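Long-range contacts in cyanophycinase-like exopeptidase (actinobacterium SCGC AAA027-L06, PDB 6NQC), which probably hydrolyses peptide bonds as a serine-type exopeptidase of family S51, the family that includes the cyanophycinases: residues 22-31 and 217-228; 33-43 and 76-87. All coordinates share one frame; numbering follows the deposited sequence.

Interaction 1: 22-31 and 217-228; sequences MIGSLGLVGS and IDEVTALVKRSG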
loop_
_atom_site.group_PDB
_atom_site.type_symbol
_atom_site.label_atom_id
_atom_site.label_comp_id
_atom_site.label_asym_id
_atom_site.label_seq_id
_atom_site.Cartn_x
_atom_site.Cartn_y
_atom_site.Cartn_z
ATOM N N MET A 22 13.488 3.519 14.055
ATOM C CA MET A 22 12.076 3.925 13.975
ATOM C C MET A 22 11.382 3.226 12.799
ATOM O O MET A 22 11.963 3.105 11.712
ATOM C CB MET A 22 12.003 5.457 13.790
ATOM C CG MET A 22 12.432 6.187 15.034
ATOM S SD MET A 22 12.119 7.925 14.894
ATOM C CE MET A 22 10.745 8.151 15.790
ATOM N N ILE A 23 10.135 2.809 13.047
ATOM C CA ILE A 23 9.346 2.246 11.963
ATOM C C ILE A 23 9.096 3.345 10.916
ATOM O O ILE A 23 8.808 4.503 11.256
ATOM C CB ILE A 23 8.035 1.673 12.521
ATOM C CG1 ILE A 23 8.314 0.475 13.429
ATOM C CG2 ILE A 23 7.128 1.229 11.406
ATOM C CD1 ILE A 23 7.123 0.045 14.253
ATOM N N GLY A 24 9.148 2.961 9.634
ATOM C CA GLY A 24 8.991 3.882 8.544
ATOM C C GLY A 24 7.557 4.362 8.365
ATOM O O GLY A 24 6.583 3.847 8.922
ATOM N N SER A 25 7.424 5.383 7.539
ATOM C CA SER A 25 6.098 5.892 7.211
ATOM C C SER A 25 5.297 4.821 6.470
ATOM O O SER A 25 5.839 4.047 5.671
ATOM C CB SER A 25 6.192 7.135 6.331
ATOM O OG SER A 25 6.849 8.171 7.065
ATOM N N LEU A 26 3.995 4.817 6.715
ATOM C CA LEU A 26 3.063 3.857 6.133
ATOM C C LEU A 26 1.961 4.629 5.418
ATOM O O LEU A 26 1.204 5.373 6.060
ATOM C CB LEU A 26 2.471 2.953 7.213
ATOM C CG LEU A 26 1.693 1.728 6.708
ATOM C CD1 LEU A 26 2.520 0.885 5.808
ATOM C CD2 LEU A 26 1.281 0.938 7.945
ATOM N N GLY A 27 1.842 4.413 4.112
ATOM C CA GLY A 27 0.859 5.087 3.285
ATOM C C GLY A 27 -0.210 4.134 2.757
ATOM O O GLY A 27 0.093 3.096 2.170
ATOM N N LEU A 28 -1.458 4.531 2.946
ATOM C CA LEU A 28 -2.626 3.842 2.385
ATOM C C LEU A 28 -3.276 4.740 1.346
ATOM O O LEU A 28 -3.766 5.831 1.677
ATOM C CB LEU A 28 -3.620 3.498 3.501
ATOM C CG LEU A 28 -3.013 2.916 4.776
ATOM C CD1 LEU A 28 -4.036 2.785 5.873
ATOM C CD2 LEU A 28 -2.382 1.580 4.448
ATOM N N VAL A 29 -3.276 4.307 0.077
ATOM C CA VAL A 29 -3.704 5.151 -1.035
ATOM C C VAL A 29 -4.940 4.550 -1.686
ATOM O O VAL A 29 -4.968 3.362 -2.003
ATOM C CB VAL A 29 -2.573 5.322 -2.051
ATOM C CG1 VAL A 29 -2.950 6.258 -3.175
ATOM C CG2 VAL A 29 -1.305 5.907 -1.321
ATOM N N GLY A 30 -5.947 5.384 -1.916
ATOM C CA GLY A 30 -7.201 4.897 -2.486
ATOM C C GLY A 30 -7.182 4.671 -3.990
ATOM O O GLY A 30 -7.899 3.795 -4.504
ATOM N N SER A 31 -6.367 5.426 -4.708
ATOM C CA SER A 31 -6.131 5.289 -6.154
ATOM C C SER A 31 -5.064 6.327 -6.505
ATOM O O SER A 31 -4.768 7.220 -5.707
ATOM C CB SER A 31 -7.379 5.506 -7.031
ATOM O OG SER A 31 -7.661 6.886 -7.227
ATOM N N ILE A 217 -11.169 4.953 1.626
ATOM C CA ILE A 217 -10.300 5.998 1.083
ATOM C C ILE A 217 -10.759 6.258 -0.343
ATOM O O ILE A 217 -10.761 5.343 -1.177
ATOM C CB ILE A 217 -8.821 5.596 1.137
ATOM C CG1 ILE A 217 -8.429 5.299 2.603
ATOM C CG2 ILE A 217 -7.936 6.723 0.578
ATOM C CD1 ILE A 217 -6.965 4.818 2.756
ATOM N N ASP A 218 -11.178 7.498 -0.605
ATOM C CA ASP A 218 -11.590 7.908 -1.935
ATOM C C ASP A 218 -10.428 7.854 -2.936
ATOM O O ASP A 218 -9.241 7.825 -2.575
ATOM C CB ASP A 218 -12.116 9.352 -1.947
ATOM C CG ASP A 218 -13.494 9.491 -1.331
ATOM O OD1 ASP A 218 -14.153 8.463 -1.154
ATOM O OD2 ASP A 218 -13.899 10.620 -1.013
ATOM N N GLU A 219 -10.789 7.907 -4.221
ATOM C CA GLU A 219 -9.786 8.039 -5.266
ATOM C C GLU A 219 -8.921 9.283 -5.048
ATOM O O GLU A 219 -9.356 10.301 -4.476
ATOM C CB GLU A 219 -10.473 8.072 -6.628
ATOM C CG GLU A 219 -11.145 6.730 -6.930
ATOM C CD GLU A 219 -11.493 6.512 -8.374
ATOM O OE1 GLU A 219 -11.848 7.489 -9.054
ATOM O OE2 GLU A 219 -11.418 5.357 -8.797
ATOM N N VAL A 220 -7.653 9.128 -5.411
ATOM C CA VAL A 220 -6.628 10.164 -5.335
ATOM C C VAL A 220 -6.573 10.778 -3.951
ATOM O O VAL A 220 -6.340 11.974 -3.792
ATOM C CB VAL A 220 -6.899 11.230 -6.423
ATOM C CG1 VAL A 220 -5.670 12.114 -6.608
ATOM C CG2 VAL A 220 -7.291 10.566 -7.710
ATOM N N THR A 221 -6.753 9.941 -2.934
ATOM C CA THR A 221 -6.665 10.331 -1.534
ATOM C C THR A 221 -5.839 9.265 -0.831
ATOM O O THR A 221 -5.791 8.099 -1.271
ATOM C CB THR A 221 -8.038 10.443 -0.895
ATOM O OG1 THR A 221 -8.871 11.277 -1.724
ATOM C CG2 THR A 221 -7.987 11.043 0.485
ATOM N N ALA A 222 -5.163 9.681 0.247
ATOM C CA ALA A 222 -4.320 8.783 1.014
ATOM C C ALA A 222 -4.435 9.118 2.496
ATOM O O ALA A 222 -4.858 10.211 2.897
ATOM C CB ALA A 222 -2.840 8.840 0.554
ATOM N N LEU A 223 -4.066 8.138 3.291
ATOM C CA LEU A 223 -3.899 8.268 4.730
ATOM C C LEU A 223 -2.487 7.796 5.052
ATOM O O LEU A 223 -2.066 6.734 4.580
ATOM C CB LEU A 223 -4.942 7.441 5.467
ATOM C CG LEU A 223 -5.134 7.692 6.962
ATOM C CD1 LEU A 223 -5.792 9.061 7.164
ATOM C CD2 LEU A 223 -5.986 6.577 7.552
ATOM N N VAL A 224 -1.755 8.581 5.840
ATOM C CA VAL A 224 -0.363 8.298 6.119
ATOM C C VAL A 224 -0.119 8.389 7.611
ATOM O O VAL A 224 -0.606 9.312 8.281
ATOM C CB VAL A 224 0.585 9.254 5.362
ATOM C CG1 VAL A 224 0.358 10.678 5.819
ATOM C CG2 VAL A 224 2.021 8.839 5.577
ATOM N N LYS A 225 0.653 7.443 8.124
ATOM C CA LYS A 225 1.183 7.514 9.485
ATOM C C LYS A 225 2.681 7.765 9.320
ATOM O O LYS A 225 3.421 6.873 8.908
ATOM C CB LYS A 225 0.935 6.253 10.302
ATOM C CG LYS A 225 1.557 6.333 11.737
ATOM C CD LYS A 225 1.551 5.002 12.464
ATOM C CE LYS A 225 0.185 4.650 13.011
ATOM N NZ LYS A 225 0.189 3.312 13.745
ATOM N N ARG A 226 3.130 8.973 9.628
ATOM C CA ARG A 226 4.526 9.303 9.380
ATOM C C ARG A 226 5.452 8.659 10.410
ATOM O O ARG A 226 5.090 8.466 11.565
ATOM C CB ARG A 226 4.708 10.822 9.376
ATOM C CG ARG A 226 3.866 11.557 8.391
ATOM C CD ARG A 226 4.589 11.769 7.116
ATOM N NE ARG A 226 3.737 12.459 6.145
ATOM C CZ ARG A 226 3.966 12.443 4.833
ATOM N NH1 ARG A 226 5.041 11.804 4.384
ATOM N NH2 ARG A 226 3.145 13.079 3.983
ATOM N N SER A 227 6.647 8.270 9.948
ATOM C CA SER A 227 7.695 7.781 10.815
ATOM C C SER A 227 7.886 8.725 11.994
ATOM O O SER A 227 7.966 9.941 11.818
ATOM C CB SER A 227 9.007 7.658 10.047
ATOM O OG SER A 227 9.953 6.969 10.847
ATOM N N GLY A 228 7.916 8.164 13.189
ATOM C CA GLY A 228 8.024 8.953 14.393
ATOM C C GLY A 228 6.740 9.523 14.926
ATOM O O GLY A 228 6.788 10.297 15.879
HETATM O O HOH W 1 7.664 5.504 13.426
HETATM O O HOH W 2 4.636 4.645 10.472
#
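The carbonyl oxygen of Ile23 is gripped twice: Ser227 OG donates to Ile23 O at 2.7 Å, arriving from above the carbonyl plane, and a water that accepts Gly228 N donates a second hydrogen bond to it. Ser227 makes this reach because its OG stands anti to the backbone N (chi1 -170°). A second serine returns the grip, since Ser25 OG accepts Ser227 N at 2.9 Å in a nearly straight bond, while Asp48 also hydrogen-bonds to that hydroxyl. Small hydroxyl side chains suit this end, where they pair with backbone groups just beyond the strands.

Further along, strands 26-29 and 221-225 run antiparallel. Leu26 with Lys225 and Leu28 with Leu223 are the hydrogen-bonded pairs; Leu28 N meets Leu223 O at 2.8 Å. Their side chains lie on one face, where Trp232 of the adjoining strand packs on Leu28, Leu223 and Lys225 and Trp144 of helix 135-145 on Leu26; Ile217 CD1 packs 3.7 Å from Leu28 CB. On the other face Val29 CG2 lies 3.8 Å from Ala222 CB, and Val29, Ala222 and Val224 all meet Phe41 of helix 39-51. The single methyl of Ala222 leaves room for the Phe41 ring against the sheet.

At the far end Gly30 N donates to Thr221 O at 2.8 Å. Glycine belongs here, because a CB would run into Asp218 O. The type II turn from Asp218 to Thr221 is fastened by Ser31, whose OG stands between its own backbone N and carbonyl carbon (chi1 80°) and accepts Val220 N at 2.9 Å. That turn presents Glu219, whose OE2 is hydrogen-bonded to His189 ND1, a geometry consistent with the Ser-His-Glu triad of a serine peptidase, at the end of an interior strand in an alpha/beta fold.

Interaction 2: 33-43 and 76-87; sequences EYLPALAEFEK and WKQLGRQQADRL. With SO4 (sulfate ion), chain B.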
loop_
_atom_site.group_PDB
_atom_site.type_symbol
_atom_site.label_atom_id
_atom_site.label_comp_id
_atom_site.label_asym_id
_atom_site.label_seq_id
_atom_site.Cartn_x
_atom_site.Cartn_y
_atom_site.Cartn_z
ATOM N N GLU A 33 -1.757 5.969 -7.862
ATOM C CA GLU A 33 -0.323 5.788 -7.717
ATOM C C GLU A 33 0.401 6.390 -8.920
ATOM O O GLU A 33 -0.089 6.351 -10.057
ATOM C CB GLU A 33 0.043 4.316 -7.556
ATOM C CG GLU A 33 -0.180 3.432 -8.791
ATOM C CD GLU A 33 -1.542 2.776 -8.795
ATOM O OE1 GLU A 33 -2.487 3.443 -9.210
ATOM O OE2 GLU A 33 -1.666 1.608 -8.345
ATOM N N TYR A 34 1.582 6.949 -8.631
ATOM C CA TYR A 34 2.533 7.425 -9.631
ATOM C C TYR A 34 1.997 8.585 -10.449
ATOM O O TYR A 34 2.576 8.922 -11.498
ATOM C CB TYR A 34 2.992 6.295 -10.562
ATOM C CG TYR A 34 3.445 5.033 -9.859
ATOM C CD1 TYR A 34 3.975 5.099 -8.578
ATOM C CD2 TYR A 34 3.315 3.790 -10.454
ATOM C CE1 TYR A 34 4.380 3.962 -7.906
ATOM C CE2 TYR A 34 3.735 2.613 -9.775
ATOM C CZ TYR A 34 4.276 2.729 -8.498
ATOM O OH TYR A 34 4.695 1.624 -7.781
ATOM N N LEU A 35 0.935 9.237 -10.029
ATOM C CA LEU A 35 0.418 10.330 -10.855
ATOM C C LEU A 35 0.753 11.703 -10.273
ATOM O O LEU A 35 1.059 11.831 -9.075
ATOM C CB LEU A 35 -1.091 10.220 -11.076
ATOM C CG LEU A 35 -1.505 9.025 -11.951
ATOM C CD1 LEU A 35 -2.981 9.154 -12.316
ATOM C CD2 LEU A 35 -0.641 8.837 -13.203
ATOM N N PRO A 36 0.742 12.757 -11.101
ATOM C CA PRO A 36 1.156 14.084 -10.603
ATOM C C PRO A 36 0.437 14.536 -9.350
ATOM O O PRO A 36 1.068 15.131 -8.453
ATOM C CB PRO A 36 0.839 15.012 -11.792
ATOM C CG PRO A 36 0.970 14.145 -12.981
ATOM C CD PRO A 36 0.462 12.768 -12.548
ATOM N N ALA A 37 -0.852 14.206 -9.233
ATOM C CA ALA A 37 -1.652 14.679 -8.109
ATOM C C ALA A 37 -1.165 14.137 -6.765
ATOM O O ALA A 37 -1.401 14.774 -5.728
ATOM C CB ALA A 37 -3.124 14.289 -8.325
ATOM N N LEU A 38 -0.510 12.975 -6.757
ATOM C CA LEU A 38 0.070 12.398 -5.548
ATOM C C LEU A 38 1.591 12.424 -5.578
ATOM O O LEU A 38 2.254 11.749 -4.784
ATOM C CB LEU A 38 -0.438 10.970 -5.342
ATOM C CG LEU A 38 -1.910 10.861 -4.956
ATOM C CD1 LEU A 38 -2.265 9.395 -4.718
ATOM C CD2 LEU A 38 -2.199 11.695 -3.736
ATOM N N ALA A 39 2.161 13.239 -6.460
ATOM C CA ALA A 39 3.606 13.328 -6.591
ATOM C C ALA A 39 4.251 13.873 -5.332
ATOM O O ALA A 39 5.285 13.352 -4.903
ATOM C CB ALA A 39 3.969 14.184 -7.814
ATOM N N GLU A 40 3.686 14.923 -4.723
ATOM C CA GLU A 40 4.318 15.437 -3.523
ATOM C C GLU A 40 4.130 14.482 -2.348
ATOM O O GLU A 40 5.018 14.383 -1.486
ATOM C CB GLU A 40 3.786 16.819 -3.159
ATOM C CG GLU A 40 4.492 17.431 -1.907
ATOM C CD GLU A 40 6.033 17.253 -1.898
ATOM O OE1 GLU A 40 6.565 16.614 -0.944
ATOM O OE2 GLU A 40 6.700 17.757 -2.831
ATOM N N PHE A 41 3.010 13.772 -2.292
ATOM C CA PHE A 41 2.869 12.726 -1.279
ATOM C C PHE A 41 3.957 11.666 -1.424
ATOM O O PHE A 41 4.611 11.293 -0.427
ATOM C CB PHE A 41 1.491 12.077 -1.372
ATOM C CG PHE A 41 1.318 10.914 -0.436
ATOM C CD1 PHE A 41 1.433 11.100 0.941
ATOM C CD2 PHE A 41 1.067 9.653 -0.923
ATOM C CE1 PHE A 41 1.302 10.024 1.807
ATOM C CE2 PHE A 41 0.902 8.585 -0.080
ATOM C CZ PHE A 41 1.035 8.770 1.292
ATOM N N GLU A 42 4.147 11.141 -2.653
ATOM C CA GLU A 42 5.125 10.071 -2.848
ATOM C C GLU A 42 6.541 10.587 -2.538
ATOM O O GLU A 42 7.355 9.880 -1.915
ATOM C CB GLU A 42 5.039 9.503 -4.271
ATOM C CG GLU A 42 3.761 8.618 -4.457
ATOM C CD GLU A 42 3.407 8.223 -5.879
ATOM O OE1 GLU A 42 4.247 8.391 -6.810
ATOM O OE2 GLU A 42 2.286 7.697 -6.053
ATOM N N LYS A 43 6.846 11.825 -2.956
ATOM C CA LYS A 43 8.141 12.424 -2.622
ATOM C C LYS A 43 8.362 12.486 -1.121
ATOM O O LYS A 43 9.462 12.177 -0.634
ATOM C CB LYS A 43 8.263 13.814 -3.222
ATOM C CG LYS A 43 9.676 14.363 -3.119
ATOM C CD LYS A 43 9.811 15.761 -3.757
ATOM C CE LYS A 43 11.015 16.498 -3.133
ATOM N NZ LYS A 43 11.692 17.433 -4.069
ATOM N N TRP A 76 3.109 -0.232 -16.392
ATOM C CA TRP A 76 3.322 0.072 -14.983
ATOM C C TRP A 76 4.762 0.541 -14.738
ATOM O O TRP A 76 4.985 1.519 -14.013
ATOM C CB TRP A 76 2.996 -1.122 -14.078
ATOM C CG TRP A 76 1.544 -1.233 -13.725
ATOM C CD1 TRP A 76 0.685 -2.234 -14.103
ATOM C CD2 TRP A 76 0.753 -0.291 -12.970
ATOM N NE1 TRP A 76 -0.576 -1.979 -13.623
ATOM C CE2 TRP A 76 -0.575 -0.805 -12.925
ATOM C CE3 TRP A 76 1.029 0.917 -12.345
ATOM C CZ2 TRP A 76 -1.610 -0.151 -12.257
ATOM C CZ3 TRP A 76 -0.009 1.579 -11.687
ATOM C CH2 TRP A 76 -1.306 1.048 -11.652
ATOM N N LYS A 77 5.730 -0.200 -15.299
ATOM C CA LYS A 77 7.133 0.195 -15.186
ATOM C C LYS A 77 7.364 1.639 -15.648
ATOM O O LYS A 77 7.996 2.457 -14.944
ATOM C CB LYS A 77 8.000 -0.777 -15.990
ATOM C CG LYS A 77 9.479 -0.703 -15.733
ATOM C CD LYS A 77 10.246 -1.564 -16.737
ATOM C CE LYS A 77 11.728 -1.366 -16.596
ATOM N NZ LYS A 77 12.514 -2.565 -17.057
ATOM N N GLN A 78 6.822 1.983 -16.818
ATOM C CA GLN A 78 7.108 3.286 -17.398
ATOM C C GLN A 78 6.355 4.390 -16.669
ATOM O O GLN A 78 6.893 5.483 -16.460
ATOM C CB GLN A 78 6.755 3.280 -18.887
ATOM C CG GLN A 78 7.965 3.149 -19.804
ATOM C CD GLN A 78 8.966 4.315 -19.666
ATOM O OE1 GLN A 78 8.642 5.495 -19.913
ATOM N NE2 GLN A 78 10.182 3.987 -19.270
ATOM N N LEU A 79 5.119 4.117 -16.247
ATOM C CA LEU A 79 4.405 5.039 -15.360
ATOM C C LEU A 79 5.218 5.350 -14.103
ATOM O O LEU A 79 5.427 6.524 -13.742
ATOM C CB LEU A 79 3.059 4.425 -14.987
ATOM C CG LEU A 79 1.982 5.350 -14.429
ATOM C CD1 LEU A 79 1.663 6.431 -15.426
ATOM C CD2 LEU A 79 0.737 4.536 -14.088
ATOM N N GLY A 80 5.689 4.307 -13.420
ATOM C CA GLY A 80 6.477 4.519 -12.215
ATOM C C GLY A 80 7.816 5.183 -12.483
ATOM O O GLY A 80 8.271 6.018 -11.698
ATOM N N ARG A 81 8.475 4.809 -13.569
ATOM C CA ARG A 81 9.743 5.435 -13.895
ATOM C C ARG A 81 9.566 6.928 -14.137
ATOM O O ARG A 81 10.370 7.740 -13.666
ATOM C CB ARG A 81 10.356 4.754 -15.118
ATOM C CG ARG A 81 11.783 5.200 -15.426
ATOM C CD ARG A 81 12.390 4.303 -16.503
ATOM N NE ARG A 81 13.034 3.102 -15.962
ATOM C CZ ARG A 81 13.529 2.121 -16.712
ATOM N NH1 ARG A 81 13.448 2.195 -18.050
ATOM N NH2 ARG A 81 14.116 1.075 -16.137
ATOM N N GLN A 82 8.506 7.314 -14.844
ATOM C CA GLN A 82 8.296 8.733 -15.136
ATOM C C GLN A 82 7.945 9.519 -13.888
ATOM O O GLN A 82 8.340 10.678 -13.758
ATOM C CB GLN A 82 7.213 8.887 -16.213
ATOM C CG GLN A 82 7.656 8.265 -17.543
ATOM C CD GLN A 82 6.582 8.280 -18.640
ATOM O OE1 GLN A 82 6.888 8.071 -19.827
ATOM N NE2 GLN A 82 5.330 8.496 -18.242
ATOM N N GLN A 83 7.246 8.906 -12.931
ATOM C CA GLN A 83 7.035 9.596 -11.666
ATOM C C GLN A 83 8.367 9.798 -10.948
ATOM O O GLN A 83 8.673 10.907 -10.493
ATOM C CB GLN A 83 6.045 8.843 -10.786
ATOM C CG GLN A 83 5.802 9.495 -9.428
ATOM C CD GLN A 83 4.697 10.506 -9.459
ATOM O OE1 GLN A 83 4.592 11.297 -10.404
ATOM N NE2 GLN A 83 3.862 10.510 -8.427
ATOM N N ALA A 84 9.164 8.736 -10.841
ATOM C CA ALA A 84 10.443 8.833 -10.141
ATOM C C ALA A 84 11.332 9.895 -10.777
ATOM O O ALA A 84 12.012 10.652 -10.078
ATOM C CB ALA A 84 11.138 7.478 -10.151
ATOM N N ASP A 85 11.333 9.970 -12.107
ATOM C CA ASP A 85 12.105 11.007 -12.792
ATOM C C ASP A 85 11.611 12.410 -12.439
ATOM O O ASP A 85 12.410 13.319 -12.194
ATOM C CB ASP A 85 12.034 10.791 -14.307
ATOM C CG ASP A 85 12.841 9.568 -14.766
ATOM O OD1 ASP A 85 13.669 9.057 -13.971
ATOM O OD2 ASP A 85 12.628 9.120 -15.913
ATOM N N ARG A 86 10.297 12.613 -12.409
ATOM C CA ARG A 86 9.774 13.916 -12.025
ATOM C C ARG A 86 10.188 14.291 -10.611
ATOM O O ARG A 86 10.394 15.464 -10.318
ATOM C CB ARG A 86 8.240 13.938 -12.136
ATOM C CG ARG A 86 7.714 13.820 -13.563
ATOM C CD ARG A 86 6.230 14.190 -13.665
ATOM N NE ARG A 86 5.380 13.172 -13.072
ATOM C CZ ARG A 86 4.938 12.101 -13.722
ATOM N NH1 ARG A 86 5.254 11.920 -14.993
ATOM N NH2 ARG A 86 4.177 11.219 -13.090
ATOM N N LEU A 87 10.263 13.309 -9.698
ATOM C CA LEU A 87 10.567 13.645 -8.315
ATOM C C LEU A 87 12.071 13.769 -8.058
ATOM O O LEU A 87 12.462 14.360 -7.054
ATOM C CB LEU A 87 9.990 12.595 -7.360
ATOM C CG LEU A 87 8.504 12.359 -7.536
ATOM C CD1 LEU A 87 7.977 11.325 -6.529
ATOM C CD2 LEU A 87 7.758 13.653 -7.353
HETATM S S SO4 B . 15.078 -0.734 -13.114
HETATM O O1 SO4 B . 14.933 -1.984 -13.891
HETATM O O2 SO4 B . 15.603 0.338 -13.965
HETATM O O3 SO4 B . 16.017 -0.938 -11.989
HETATM O O4 SO4 B . 13.756 -0.311 -12.658
HETATM O O HOH W 3 3.857 8.924 -14.065
#
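Two helices that lie over strand 57-61, helix 39-51 and helix 70-87, meet at a polar junction made by the Gln83 amide and the Glu42 carboxylate. Gln83 NE2 donates to Glu42 OE1 at 2.7 Å; the acceptor lies in the amide plane, but the amide comes from above the carboxylate plane, the two groups being turned 73° apart. The same NE2 reaches Leu35 O at 3.2 Å, opposite the face approached by Leu38 N. The Gln83 chain leaves with CG anti to the backbone N (chi1 179°) and bends at chi2, which brings its amide between Leu35 O and the Glu42 carboxylate. Its other end, OE1, accepts Arg86 NH2 at 2.7 Å, so both ends of the amide are used. A water accepts from Arg86 NH2 and donates to Tyr34 O and Leu79 O, tying the segments together. The second Glu42 oxygen, OE2, takes Tyr34 N at 2.8 Å on its syn lone pair. A leucine in place of Gln83 would probably leave Glu42 OE1 and Leu35 O without this donor and deprive Arg86 of its amide acceptor.

Beside this network Gly80 CA sits over one face of the Tyr34 ring, 4.1 Å from its centroid, a CH-pi contact for which glycine is suited, as a CB would be tight against Tyr34 CE2. Further along helix 70-87, Trp76 CH2 lies 3.3 Å from Glu33 CD; Glu33 OE2 itself bonds to Gly121 N. At the other end Leu87 CD2 packs 3.9 Å from Ala39 CB. Helix 70-87, leading from strand 57-61 to its parallel neighbour 90-93, forms a classic beta-alpha-beta crossover.

Overall arrangement
Interaction 1 is a buried contact near the centre of the chain, whereas interaction 2, about 15 Å away between centres, lies partly buried among the helices covering the sheet. They share one connection: strand 26-29 leads through a loop and short 3-10 segment into helix 39-51, so the strand of 22-31 and the helix of 33-43 are successive elements. They touch directly where Leu38 and Phe41 pack on Val29, and Phe41 also on Val224. Their chemistry follows their places: interaction 1 is a ladder of main-chain bonds with aliphatic side chains on its faces and serine hydroxyls closing its ends, while interaction 2 depends on side-chain amide and carboxylate groups, the Tyr34 and Trp76 rings and leucine packing.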